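Local coordinates for protein trans-2-enoyl-CoA reductase [NADH] (Treponema denticola ATCC 35405, PDB 4GGO) that catalyses the NADH-dependent reduction of the carbon-carbon double bond of trans-2-enoyl-CoA substrates such as crotonyl-CoA, a step of bacterial fatty acid synthesis, at residues Ser275-Arg283 with Leu295-Lys303; Thr229-Pro237 with Arg337-Leu345. All coordinates share one frame; numbering follows the deposited sequence.

Overall arrangement
Both contacts gather at the C-terminal ends of the strands of the parallel Rossmann-type sheet. Along the chain, strand 227-233 comes first and runs into 234-237; strand 270-276 follows and leads into the NAD(+)-binding loop 277-283, which contact 1 closes against helix 291-305 over a short connection of eleven residues. The chain then passes through helix 311-323 before the edge strand 338-339 returns to 229-237 in contact 2, a loop of 99 residues inside which contact 1 is nested. Strand 270-276 lies between the two strands of contact 2, with V276 N 2.8 Å from I338 O, and the contacts meet again where the loop after strand 270-276 approaches 337-345.

Contact 1: Ser275-Arg283 with Leu295-Lys303; sequences SVNKGLVTR and LASLFKVMK
The NAD(+)-binding loop that leaves strand 270-276 of the Rossmann-type sheet, with L280, V281 and T282 among its cofactor-binding residues, is packed here against helix 291-305. L295 makes the closest approach. Its two methyls lie side by side against the loop backbone: CD2 lies 3.6 Å from G279 C, and CD1 comes to 3.4 Å from L280 O. G279 has no side chain, and the leucine branch rests directly on its peptide.

One turn further along the helix, F299 swings its ring back to the loop, CG lying beside its own backbone N (chi1 -66°). The loop meets the ring at its rim. V281 CG2 touches F299 CE2 at 4.0 Å, the two side chains crossing at about a right angle, while G279 O lies near the ring plane, 4.1 Å from F299 CE1. The valine also touches Y374 and D377 of helix 371-380, and H308 stacks edge-to-face with the phenylalanine.

K278 folds back on the loop instead of extending past it. Bends at chi3 (-67°) and chi4 (-69°) bring its ammonium to G279 O, and the hydrogen bond from K278 NZ to G279 O is 2.9 Å long, with the donor close to the line of the carbonyl. The same NZ stands 3.9 Å from F299 CE1, oblique to the ring, and M302 SD flanks the lysine at CE. The backbone of K278 has partners of its own, its O accepting from the hydroxyl of Y62, another NAD(+)-binding residue. A cofactor-binding loop at the C-terminal end of a parallel strand is characteristic of the Rossmann fold; here helix 291-305 packs against it.

Contact 2: Thr229-Pro237 with Arg337-Leu345; sequences TLAYSYIGP and RIRIDDWEL
Strands 227-233 and 338-339 belong to the parallel sheet of the Rossmann fold but are not neighbours in it: strand 270-276 runs between them, and the CA atoms of L230 and I338 lie 8.9 Å apart. Past the strand ends the segments draw together, to 7.0 Å between the CA atoms of P237 and L345. Over the intervening strand L230 CD2 meets I338 CD1 at 3.9 Å, the two side chains crossing nearly perpendicularly.

I235 lays its CD1 methyl against two guanidinium groups that approach it from directions about a right angle apart. It sits over one face of R339, 3.6 Å from NH2, and over one face of R337, toward the rim in each case. Both arginines have acidic partners: R337 pairs with E257 and D333, and R339 also reaches D333 through NH1. Bends at chi2 and chi3 turn R339 back onto D341, which it grips side-on, NE to OD1 at 2.9 Å and NH2 to OD2 at 3.1 Å. This paired salt bridge fixes the plane on which the isoleucine methyl rests. A water accepts from I235 N and donates to D341 OD2, joining the two segments through the same carboxylate.

Y234, which binds substrate, lies near the proposed proton donor Y244. Its CG is anti to the backbone N (chi1 -173°), which carries the ring toward E344, while G236 N lies over the centre of one ring face. The E344 carboxylate accepts from Y294 OH at OE2 and from G279 N at OE1, so it joins the substrate-binding tyrosine to the cofactor-binding loop. Ring and carboxylate planes are 41° apart, and Y234 OH donates to the syn lone pair of E344 OE2 at 2.6 Å.

Contact 1: Ser275-Arg283 with Leu295-Lys303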
ATOM      1  N   SER A 275      -3.683   0.466  10.704  1.00 25.63           N
ATOM      2  CA  SER A 275      -3.833  -0.909  10.250  1.00 24.33           C
ATOM      3  C   SER A 275      -2.473  -1.468   9.864  1.00 24.30           C
ATOM      4  O   SER A 275      -1.852  -1.010   8.903  1.00 20.88           O
ATOM      5  CB  SER A 275      -4.793  -0.989   9.062  1.00 23.45           C
ATOM      6  OG  SER A 275      -4.975  -2.334   8.651  1.00 24.07           O
ATOM      7  N   VAL A 276      -2.003  -2.448  10.628  1.00 20.78           N
ATOM      8  CA  VAL A 276      -0.724  -3.080  10.343  1.00 20.32           C
ATOM      9  C   VAL A 276      -0.934  -4.211   9.347  1.00 22.05           C
ATOM     10  O   VAL A 276      -1.579  -5.213   9.658  1.00 18.39           O
ATOM     11  CB  VAL A 276      -0.059  -3.628  11.617  1.00 22.17           C
ATOM     12  CG1 VAL A 276       1.381  -4.026  11.328  1.00 20.98           C
ATOM     13  CG2 VAL A 276      -0.110  -2.589  12.725  1.00 21.96           C
ATOM     14  N   ASN A 277      -0.395  -4.037   8.146  1.00 18.21           N
ATOM     15  CA  ASN A 277      -0.563  -5.017   7.082  1.00 20.57           C
ATOM     16  C   ASN A 277       0.645  -5.940   6.955  1.00 24.21           C
ATOM     17  O   ASN A 277       1.653  -5.753   7.638  1.00 23.67           O
ATOM     18  CB  ASN A 277      -0.836  -4.313   5.753  1.00 18.32           C
ATOM     19  CG  ASN A 277      -2.111  -3.485   5.781  1.00 26.88           C
ATOM     20  OD1 ASN A 277      -2.748  -3.335   6.825  1.00 21.04           O
ATOM     21  ND2 ASN A 277      -2.483  -2.936   4.630  1.00 19.22           N
ATOM     22  N   LYS A 278       0.538  -6.934   6.079  1.00 19.89           N
ATOM     23  CA  LYS A 278       1.622  -7.891   5.885  1.00 23.48           C
ATOM     24  C   LYS A 278       2.737  -7.298   5.030  1.00 27.06           C
ATOM     25  O   LYS A 278       2.566  -6.253   4.401  1.00 21.94           O
ATOM     26  CB  LYS A 278       1.106  -9.181   5.244  1.00 20.55           C
ATOM     27  CG  LYS A 278       0.853  -9.081   3.746  1.00 22.22           C
ATOM     28  CD  LYS A 278       0.348 -10.401   3.180  1.00 26.41           C
ATOM     29  CE  LYS A 278       1.416 -11.485   3.230  1.00 22.67           C
ATOM     30  NZ  LYS A 278       2.527 -11.214   2.274  1.00 27.40           N
ATOM     31  N   GLY A 279       3.881  -7.975   5.011  1.00 24.03           N
ATOM     32  CA  GLY A 279       5.006  -7.542   4.207  1.00 28.74           C
ATOM     33  C   GLY A 279       4.795  -7.848   2.740  1.00 29.29           C
ATOM     34  O   GLY A 279       4.185  -8.857   2.386  1.00 32.85           O
ATOM     35  N   LEU A 280       5.302  -6.969   1.884  1.00 21.39           N
ATOM     36  CA  LEU A 280       5.158  -7.130   0.444  1.00 29.00           C
ATOM     37  C   LEU A 280       6.308  -6.442  -0.276  1.00 27.40           C
ATOM     38  O   LEU A 280       7.014  -5.620   0.310  1.00 27.10           O
ATOM     39  CB  LEU A 280       3.830  -6.540  -0.040  1.00 29.48           C
ATOM     40  CG  LEU A 280       3.771  -5.018  -0.212  1.00 32.13           C
ATOM     41  CD1 LEU A 280       2.590  -4.622  -1.081  1.00 37.45           C
ATOM     42  CD2 LEU A 280       3.697  -4.302   1.130  1.00 39.42           C
ATOM     43  N   VAL A 281       6.493  -6.780  -1.548  1.00 23.34           N
ATOM     44  CA  VAL A 281       7.520  -6.143  -2.357  1.00 33.60           C
ATOM     45  C   VAL A 281       7.139  -4.697  -2.634  1.00 35.25           C
ATOM     46  O   VAL A 281       6.089  -4.424  -3.215  1.00 29.60           O
ATOM     47  CB  VAL A 281       7.719  -6.867  -3.700  1.00 33.09           C
ATOM     48  CG1 VAL A 281       8.744  -6.130  -4.552  1.00 27.61           C
ATOM     49  CG2 VAL A 281       8.144  -8.309  -3.470  1.00 29.20           C
ATOM     50  N   THR A 282       7.988  -3.769  -2.205  1.00 29.89           N
ATOM     51  CA  THR A 282       7.770  -2.357  -2.491  1.00 33.27           C
ATOM     52  C   THR A 282       8.960  -1.775  -3.240  1.00 31.09           C
ATOM     53  O   THR A 282       9.966  -2.454  -3.452  1.00 29.23           O
ATOM     54  CB  THR A 282       7.525  -1.535  -1.209  1.00 33.29           C
ATOM     55  OG1 THR A 282       8.712  -1.525  -0.406  1.00 36.08           O
ATOM     56  CG2 THR A 282       6.371  -2.121  -0.407  1.00 29.99           C
ATOM     57  N   ARG A 283       8.838  -0.513  -3.635  1.00 32.41           N
ATOM     58  CA  ARG A 283       9.893   0.179  -4.365  1.00 34.44           C
ATOM     59  C   ARG A 283      11.184   0.251  -3.550  1.00 36.44           C
ATOM     60  O   ARG A 283      12.282   0.245  -4.106  1.00 35.68           O
ATOM     61  CB  ARG A 283       9.429   1.588  -4.739  1.00 36.10           C
ATOM     62  CG  ARG A 283      10.411   2.378  -5.588  1.00 48.26           C
ATOM     63  CD  ARG A 283       9.960   3.823  -5.733  1.00 49.74           C
ATOM     64  NE  ARG A 283      10.869   4.606  -6.564  1.00 61.25           N
ATOM     65  CZ  ARG A 283      10.670   4.864  -7.853  1.00 70.01           C
ATOM     66  NH1 ARG A 283       9.587   4.400  -8.463  1.00 64.85           N
ATOM     67  NH2 ARG A 283      11.552   5.587  -8.531  1.00 60.39           N
ATOM     68  N   LEU A 295      11.129 -11.695   2.697  1.00 19.94           N
ATOM     69  CA  LEU A 295       9.913 -11.759   1.888  1.00 21.28           C
ATOM     70  C   LEU A 295       9.894 -12.978   0.973  1.00 17.34           C
ATOM     71  O   LEU A 295       8.874 -13.652   0.856  1.00 17.54           O
ATOM     72  CB  LEU A 295       9.749 -10.486   1.055  1.00 20.38           C
ATOM     73  CG  LEU A 295       9.387  -9.214   1.822  1.00 23.01           C
ATOM     74  CD1 LEU A 295       9.338  -8.026   0.882  1.00 23.89           C
ATOM     75  CD2 LEU A 295       8.060  -9.385   2.541  1.00 22.07           C
ATOM     76  N   ALA A 296      11.021 -13.251   0.324  1.00 18.55           N
ATOM     77  CA  ALA A 296      11.140 -14.421  -0.540  1.00 22.38           C
ATOM     78  C   ALA A 296      10.912 -15.703   0.258  1.00 23.39           C
ATOM     79  O   ALA A 296      10.278 -16.644  -0.221  1.00 19.45           O
ATOM     80  CB  ALA A 296      12.501 -14.448  -1.217  1.00 27.54           C
ATOM     81  N   SER A 297      11.431 -15.727   1.480  1.00 20.22           N
ATOM     82  CA  SER A 297      11.249 -16.867   2.364  1.00 21.33           C
ATOM     83  C   SER A 297       9.820 -16.910   2.893  1.00 20.67           C
ATOM     84  O   SER A 297       9.232 -17.983   3.024  1.00 18.53           O
ATOM     85  CB  SER A 297      12.240 -16.803   3.526  1.00 24.21           C
ATOM     86  OG  SER A 297      13.571 -16.713   3.048  1.00 25.20           O
ATOM     87  N   LEU A 298       9.272 -15.737   3.194  1.00 16.34           N
ATOM     88  CA  LEU A 298       7.909 -15.622   3.704  1.00 15.48           C
ATOM     89  C   LEU A 298       6.903 -16.096   2.664  1.00 17.44           C
ATOM     90  O   LEU A 298       5.972 -16.833   2.985  1.00 20.69           O
ATOM     91  CB  LEU A 298       7.600 -14.176   4.102  1.00 15.03           C
ATOM     92  CG  LEU A 298       6.237 -13.927   4.752  1.00 18.44           C
ATOM     93  CD1 LEU A 298       6.194 -14.531   6.150  1.00 17.54           C
ATOM     94  CD2 LEU A 298       5.919 -12.439   4.796  1.00 17.42           C
ATOM     95  N   PHE A 299       7.095 -15.666   1.419  1.00 14.39           N
ATOM     96  CA  PHE A 299       6.220 -16.071   0.324  1.00 17.99           C
ATOM     97  C   PHE A 299       6.244 -17.589   0.171  1.00 22.21           C
ATOM     98  O   PHE A 299       5.207 -18.223  -0.023  1.00 18.53           O
ATOM     99  CB  PHE A 299       6.643 -15.415  -0.994  1.00 15.39           C
ATOM    100  CG  PHE A 299       6.473 -13.916  -1.023  1.00 17.66           C
ATOM    101  CD1 PHE A 299       5.797 -13.253  -0.012  1.00 21.76           C
ATOM    102  CD2 PHE A 299       6.984 -13.174  -2.076  1.00 23.97           C
ATOM    103  CE1 PHE A 299       5.643 -11.877  -0.044  1.00 16.19           C
ATOM    104  CE2 PHE A 299       6.832 -11.799  -2.115  1.00 28.17           C
ATOM    105  CZ  PHE A 299       6.159 -11.152  -1.098  1.00 24.73           C
ATOM    106  N   LYS A 300       7.437 -18.165   0.268  1.00 19.96           N
ATOM    107  CA  LYS A 300       7.614 -19.605   0.143  1.00 18.16           C
ATOM    108  C   LYS A 300       6.853 -20.357   1.232  1.00 20.27           C
ATOM    109  O   LYS A 300       6.088 -21.280   0.950  1.00 22.52           O
ATOM    110  CB  LYS A 300       9.099 -19.959   0.211  1.00 18.38           C
ATOM    111  CG  LYS A 300       9.396 -21.432  -0.013  1.00 25.41           C
ATOM    112  CD  LYS A 300       9.027 -21.852  -1.425  1.00 29.41           C
ATOM    113  CE  LYS A 300       9.585 -23.224  -1.758  1.00 38.56           C
ATOM    114  NZ  LYS A 300       9.328 -23.595  -3.178  1.00 38.31           N
ATOM    115  N   VAL A 301       7.070 -19.950   2.477  1.00 16.27           N
ATOM    116  CA  VAL A 301       6.440 -20.593   3.622  1.00 16.30           C
ATOM    117  C   VAL A 301       4.918 -20.450   3.601  1.00 19.20           C
ATOM    118  O   VAL A 301       4.192 -21.426   3.797  1.00 16.76           O
ATOM    119  CB  VAL A 301       6.993 -20.027   4.947  1.00 21.95           C
ATOM    120  CG1 VAL A 301       6.192 -20.544   6.129  1.00 23.45           C
ATOM    121  CG2 VAL A 301       8.469 -20.378   5.102  1.00 19.68           C
ATOM    122  N   MET A 302       4.438 -19.235   3.354  1.00 15.47           N
ATOM    123  CA  MET A 302       3.005 -18.967   3.424  1.00 20.94           C
ATOM    124  C   MET A 302       2.217 -19.580   2.264  1.00 19.39           C
ATOM    125  O   MET A 302       1.055 -19.954   2.427  1.00 20.18           O
ATOM    126  CB  MET A 302       2.736 -17.464   3.554  1.00 15.62           C
ATOM    127  CG  MET A 302       3.331 -16.864   4.822  1.00 15.81           C
ATOM    128  SD  MET A 302       2.828 -15.166   5.153  1.00 21.65           S
ATOM    129  CE  MET A 302       1.159 -15.414   5.758  1.00 24.19           C
ATOM    130  N   LYS A 303       2.849 -19.697   1.101  1.00 16.76           N
ATOM    131  CA  LYS A 303       2.206 -20.353  -0.033  1.00 20.22           C
ATOM    132  C   LYS A 303       2.078 -21.855   0.214  1.00 28.23           C
ATOM    133  O   LYS A 303       1.095 -22.476  -0.192  1.00 22.13           O
ATOM    134  CB  LYS A 303       2.960 -20.077  -1.337  1.00 18.19           C
ATOM    135  CG  LYS A 303       2.714 -18.683  -1.901  1.00 18.97           C
ATOM    136  CD  LYS A 303       3.555 -18.411  -3.141  1.00 19.11           C
ATOM    137  CE  LYS A 303       3.266 -17.025  -3.701  1.00 17.81           C
ATOM    138  NZ  LYS A 303       4.045 -16.739  -4.937  1.00 31.52           N
TER

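Contact 2: Thr229-Pro237 with Arg337-Leu345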
ATOM      1  N   THR A 229     -11.434   5.868   9.660  1.00 26.23           N
ATOM      2  CA  THR A 229     -10.233   6.264   8.932  1.00 25.22           C
ATOM      3  C   THR A 229      -9.034   5.407   9.335  1.00 24.80           C
ATOM      4  O   THR A 229      -8.794   5.167  10.519  1.00 27.28           O
ATOM      5  CB  THR A 229      -9.927   7.781   9.065  1.00 23.46           C
ATOM      6  OG1 THR A 229      -8.800   8.118   8.246  1.00 29.29           O
ATOM      7  CG2 THR A 229      -9.641   8.166  10.507  1.00 28.86           C
ATOM      8  N   LEU A 230      -8.297   4.931   8.337  1.00 26.08           N
ATOM      9  CA  LEU A 230      -7.183   4.023   8.575  1.00 28.06           C
ATOM     10  C   LEU A 230      -5.904   4.523   7.922  1.00 23.05           C
ATOM     11  O   LEU A 230      -5.938   5.123   6.850  1.00 27.87           O
ATOM     12  CB  LEU A 230      -7.502   2.630   8.027  1.00 23.54           C
ATOM     13  CG  LEU A 230      -8.838   1.981   8.385  1.00 32.75           C
ATOM     14  CD1 LEU A 230      -8.944   0.611   7.732  1.00 32.89           C
ATOM     15  CD2 LEU A 230      -8.996   1.868   9.886  1.00 32.91           C
ATOM     16  N   ALA A 231      -4.778   4.270   8.579  1.00 23.52           N
ATOM     17  CA  ALA A 231      -3.473   4.499   7.980  1.00 26.27           C
ATOM     18  C   ALA A 231      -2.701   3.186   8.006  1.00 23.38           C
ATOM     19  O   ALA A 231      -2.561   2.559   9.056  1.00 21.82           O
ATOM     20  CB  ALA A 231      -2.717   5.584   8.729  1.00 22.52           C
ATOM     21  N   TYR A 232      -2.214   2.765   6.845  1.00 19.61           N
ATOM     22  CA  TYR A 232      -1.519   1.489   6.735  1.00 23.01           C
ATOM     23  C   TYR A 232      -0.081   1.594   7.224  1.00 25.74           C
ATOM     24  O   TYR A 232       0.565   2.632   7.075  1.00 23.23           O
ATOM     25  CB  TYR A 232      -1.569   0.975   5.297  1.00 22.53           C
ATOM     26  CG  TYR A 232      -2.967   0.624   4.843  1.00 22.12           C
ATOM     27  CD1 TYR A 232      -3.877   0.051   5.723  1.00 24.27           C
ATOM     28  CD2 TYR A 232      -3.383   0.871   3.541  1.00 17.63           C
ATOM     29  CE1 TYR A 232      -5.159  -0.273   5.321  1.00 23.02           C
ATOM     30  CE2 TYR A 232      -4.666   0.551   3.128  1.00 18.65           C
ATOM     31  CZ  TYR A 232      -5.549  -0.021   4.023  1.00 20.95           C
ATOM     32  OH  TYR A 232      -6.827  -0.344   3.625  1.00 21.51           O
ATOM     33  N   SER A 233       0.409   0.510   7.816  1.00 24.83           N
ATOM     34  CA  SER A 233       1.754   0.479   8.370  1.00 24.20           C
ATOM     35  C   SER A 233       2.302  -0.943   8.389  1.00 21.22           C
ATOM     36  O   SER A 233       1.678  -1.864   7.865  1.00 19.70           O
ATOM     37  CB  SER A 233       1.760   1.065   9.782  1.00 23.89           C
ATOM     38  OG  SER A 233       3.074   1.108  10.304  1.00 33.57           O
ATOM     39  N   TYR A 234       3.469  -1.117   8.998  1.00 22.94           N
ATOM     40  CA  TYR A 234       4.122  -2.420   9.036  1.00 21.55           C
ATOM     41  C   TYR A 234       4.981  -2.551  10.286  1.00 23.24           C
ATOM     42  O   TYR A 234       5.617  -1.591  10.716  1.00 24.03           O
ATOM     43  CB  TYR A 234       4.972  -2.616   7.779  1.00 25.65           C
ATOM     44  CG  TYR A 234       5.559  -4.003   7.629  1.00 25.72           C
ATOM     45  CD1 TYR A 234       4.742  -5.125   7.615  1.00 27.12           C
ATOM     46  CD2 TYR A 234       6.927  -4.186   7.481  1.00 27.87           C
ATOM     47  CE1 TYR A 234       5.272  -6.393   7.475  1.00 25.18           C
ATOM     48  CE2 TYR A 234       7.466  -5.450   7.333  1.00 25.28           C
ATOM     49  CZ  TYR A 234       6.635  -6.549   7.329  1.00 25.61           C
ATOM     50  OH  TYR A 234       7.170  -7.808   7.186  1.00 22.94           O
ATOM     51  N   ILE A 235       4.988  -3.741  10.876  1.00 21.49           N
ATOM     52  CA  ILE A 235       5.777  -3.996  12.074  1.00 23.91           C
ATOM     53  C   ILE A 235       6.943  -4.929  11.755  1.00 26.25           C
ATOM     54  O   ILE A 235       8.073  -4.698  12.187  1.00 27.42           O
ATOM     55  CB  ILE A 235       4.904  -4.569  13.210  1.00 31.59           C
ATOM     56  CG1 ILE A 235       4.009  -3.472  13.788  1.00 29.36           C
ATOM     57  CG2 ILE A 235       5.764  -5.166  14.309  1.00 33.52           C
ATOM     58  CD1 ILE A 235       3.101  -3.944  14.901  1.00 27.81           C
ATOM     59  N   GLY A 236       6.664  -5.977  10.987  1.00 27.06           N
ATOM     60  CA  GLY A 236       7.706  -6.863  10.502  1.00 31.42           C
ATOM     61  C   GLY A 236       8.218  -7.869  11.512  1.00 26.99           C
ATOM     62  O   GLY A 236       7.814  -7.854  12.675  1.00 25.18           O
ATOM     63  N   PRO A 237       9.125  -8.753  11.066  1.00 25.26           N
ATOM     64  CA  PRO A 237       9.697  -9.823  11.887  1.00 29.53           C
ATOM     65  C   PRO A 237      10.790  -9.307  12.816  1.00 30.75           C
ATOM     66  O   PRO A 237      11.180  -8.141  12.731  1.00 26.68           O
ATOM     67  CB  PRO A 237      10.313 -10.753  10.843  1.00 24.28           C
ATOM     68  CG  PRO A 237      10.738  -9.826   9.756  1.00 21.11           C
ATOM     69  CD  PRO A 237       9.670  -8.762   9.696  1.00 24.17           C
ATOM     70  N   ARG A 337      -4.597  -1.229  17.568  1.00 30.31           N
ATOM     71  CA  ARG A 337      -4.246  -1.279  16.156  1.00 24.32           C
ATOM     72  C   ARG A 337      -4.938  -2.457  15.484  1.00 29.29           C
ATOM     73  O   ARG A 337      -5.039  -3.539  16.065  1.00 26.81           O
ATOM     74  CB  ARG A 337      -2.731  -1.419  15.983  1.00 29.21           C
ATOM     75  CG  ARG A 337      -1.917  -0.294  16.602  1.00 31.56           C
ATOM     76  CD  ARG A 337      -0.424  -0.593  16.546  1.00 30.72           C
ATOM     77  NE  ARG A 337      -0.094  -1.845  17.220  1.00 34.20           N
ATOM     78  CZ  ARG A 337       1.097  -2.123  17.745  1.00 38.58           C
ATOM     79  NH1 ARG A 337       2.075  -1.229  17.679  1.00 30.50           N
ATOM     80  NH2 ARG A 337       1.306  -3.289  18.340  1.00 26.84           N
ATOM     81  N   ILE A 338      -5.419  -2.246  14.265  1.00 24.45           N
ATOM     82  CA  ILE A 338      -5.939  -3.344  13.461  1.00 23.12           C
ATOM     83  C   ILE A 338      -4.760  -4.154  12.932  1.00 24.45           C
ATOM     84  O   ILE A 338      -3.800  -3.589  12.409  1.00 21.82           O
ATOM     85  CB  ILE A 338      -6.791  -2.834  12.284  1.00 27.71           C
ATOM     86  CG1 ILE A 338      -8.032  -2.104  12.801  1.00 23.77           C
ATOM     87  CG2 ILE A 338      -7.195  -3.986  11.376  1.00 22.65           C
ATOM     88  CD1 ILE A 338      -8.917  -1.547  11.707  1.00 27.98           C
ATOM     89  N   ARG A 339      -4.829  -5.475  13.081  1.00 21.18           N
ATOM     90  CA  ARG A 339      -3.736  -6.347  12.668  1.00 22.42           C
ATOM     91  C   ARG A 339      -4.173  -7.352  11.610  1.00 20.04           C
ATOM     92  O   ARG A 339      -4.903  -8.295  11.908  1.00 22.18           O
ATOM     93  CB  ARG A 339      -3.169  -7.102  13.876  1.00 23.31           C
ATOM     94  CG  ARG A 339      -2.713  -6.213  15.021  1.00 25.62           C
ATOM     95  CD  ARG A 339      -1.528  -5.352  14.616  1.00 23.25           C
ATOM     96  NE  ARG A 339      -0.338  -6.149  14.334  1.00 26.73           N
ATOM     97  CZ  ARG A 339       0.577  -6.472  15.243  1.00 25.34           C
ATOM     98  NH1 ARG A 339       0.439  -6.067  16.498  1.00 21.74           N
ATOM     99  NH2 ARG A 339       1.632  -7.199  14.897  1.00 25.31           N
ATOM    100  N   ILE A 340      -3.727  -7.153  10.374  1.00 20.03           N
ATOM    101  CA  ILE A 340      -3.924  -8.161   9.338  1.00 18.55           C
ATOM    102  C   ILE A 340      -2.583  -8.740   8.902  1.00 22.04           C
ATOM    103  O   ILE A 340      -2.480  -9.401   7.868  1.00 21.03           O
ATOM    104  CB  ILE A 340      -4.719  -7.633   8.125  1.00 18.75           C
ATOM    105  CG1 ILE A 340      -3.996  -6.458   7.467  1.00 19.99           C
ATOM    106  CG2 ILE A 340      -6.131  -7.239   8.546  1.00 18.45           C
ATOM    107  CD1 ILE A 340      -4.684  -5.953   6.213  1.00 18.46           C
ATOM    108  N   ASP A 341      -1.558  -8.482   9.708  1.00 20.09           N
ATOM    109  CA  ASP A 341      -0.277  -9.159   9.568  1.00 22.63           C
ATOM    110  C   ASP A 341      -0.251 -10.341  10.530  1.00 20.24           C
ATOM    111  O   ASP A 341       0.807 -10.902  10.824  1.00 20.06           O
ATOM    112  CB  ASP A 341       0.877  -8.201   9.873  1.00 23.07           C
ATOM    113  CG  ASP A 341       0.822  -7.648  11.286  1.00 24.52           C
ATOM    114  OD1 ASP A 341      -0.273  -7.633  11.886  1.00 25.69           O
ATOM    115  OD2 ASP A 341       1.878  -7.222  11.797  1.00 25.43           O
ATOM    116  N   ASP A 342      -1.430 -10.709  11.020  1.00 19.65           N
ATOM    117  CA  ASP A 342      -1.557 -11.761  12.023  1.00 21.37           C
ATOM    118  C   ASP A 342      -1.169 -13.140  11.489  1.00 20.58           C
ATOM    119  O   ASP A 342      -0.655 -13.972  12.232  1.00 26.24           O
ATOM    120  CB  ASP A 342      -2.969 -11.776  12.624  1.00 19.98           C
ATOM    121  CG  ASP A 342      -4.060 -11.811  11.567  1.00 19.89           C
ATOM    122  OD1 ASP A 342      -3.781 -11.479  10.397  1.00 19.84           O
ATOM    123  OD2 ASP A 342      -5.206 -12.164  11.914  1.00 19.05           O
ATOM    124  N   TRP A 343      -1.406 -13.377  10.203  1.00 18.98           N
ATOM    125  CA  TRP A 343      -1.002 -14.635   9.584  1.00 19.66           C
ATOM    126  C   TRP A 343       0.508 -14.662   9.356  1.00 26.06           C
ATOM    127  O   TRP A 343       1.146 -15.702   9.505  1.00 17.16           O
ATOM    128  CB  TRP A 343      -1.737 -14.853   8.259  1.00 20.21           C
ATOM    129  CG  TRP A 343      -3.223 -15.018   8.405  1.00 19.31           C
ATOM    130  CD1 TRP A 343      -3.939 -15.041   9.568  1.00 25.03           C
ATOM    131  CD2 TRP A 343      -4.171 -15.190   7.347  1.00 17.45           C
ATOM    132  NE1 TRP A 343      -5.277 -15.213   9.298  1.00 21.62           N
ATOM    133  CE2 TRP A 343      -5.445 -15.307   7.941  1.00 23.87           C
ATOM    134  CE3 TRP A 343      -4.068 -15.259   5.954  1.00 16.65           C
ATOM    135  CZ2 TRP A 343      -6.605 -15.485   7.190  1.00 18.17           C
ATOM    136  CZ3 TRP A 343      -5.223 -15.434   5.211  1.00 18.16           C
ATOM    137  CH2 TRP A 343      -6.473 -15.547   5.829  1.00 16.44           C
ATOM    138  N   GLU A 344       1.073 -13.514   8.991  1.00 17.05           N
ATOM    139  CA  GLU A 344       2.513 -13.406   8.785  1.00 17.39           C
ATOM    140  C   GLU A 344       3.278 -13.637  10.082  1.00 20.95           C
ATOM    141  O   GLU A 344       4.282 -14.350  10.105  1.00 21.17           O
ATOM    142  CB  GLU A 344       2.884 -12.034   8.208  1.00 19.65           C
ATOM    143  CG  GLU A 344       4.382 -11.737   8.265  1.00 18.44           C
ATOM    144  CD  GLU A 344       4.754 -10.432   7.587  1.00 22.51           C
ATOM    145  OE1 GLU A 344       3.875  -9.824   6.946  1.00 20.23           O
ATOM    146  OE2 GLU A 344       5.930 -10.017   7.687  1.00 20.89           O
ATOM    147  N   LEU A 345       2.798 -13.034  11.163  1.00 17.64           N
ATOM    148  CA  LEU A 345       3.514 -13.080  12.432  1.00 20.10           C
ATOM    149  C   LEU A 345       3.082 -14.237  13.326  1.00 23.69           C
ATOM    150  O   LEU A 345       3.402 -14.259  14.515  1.00 25.39           O
ATOM    151  CB  LEU A 345       3.387 -11.750  13.175  1.00 18.01           C
ATOM    152  CG  LEU A 345       4.051 -10.555  12.490  1.00 22.32           C
ATOM    153  CD1 LEU A 345       3.880  -9.298  13.326  1.00 26.55           C
ATOM    154  CD2 LEU A 345       5.528 -10.837  12.231  1.00 23.56           C
TER
HETATM  155  O   HOH W   1       3.593  -6.346  10.169  1.00 24.30           O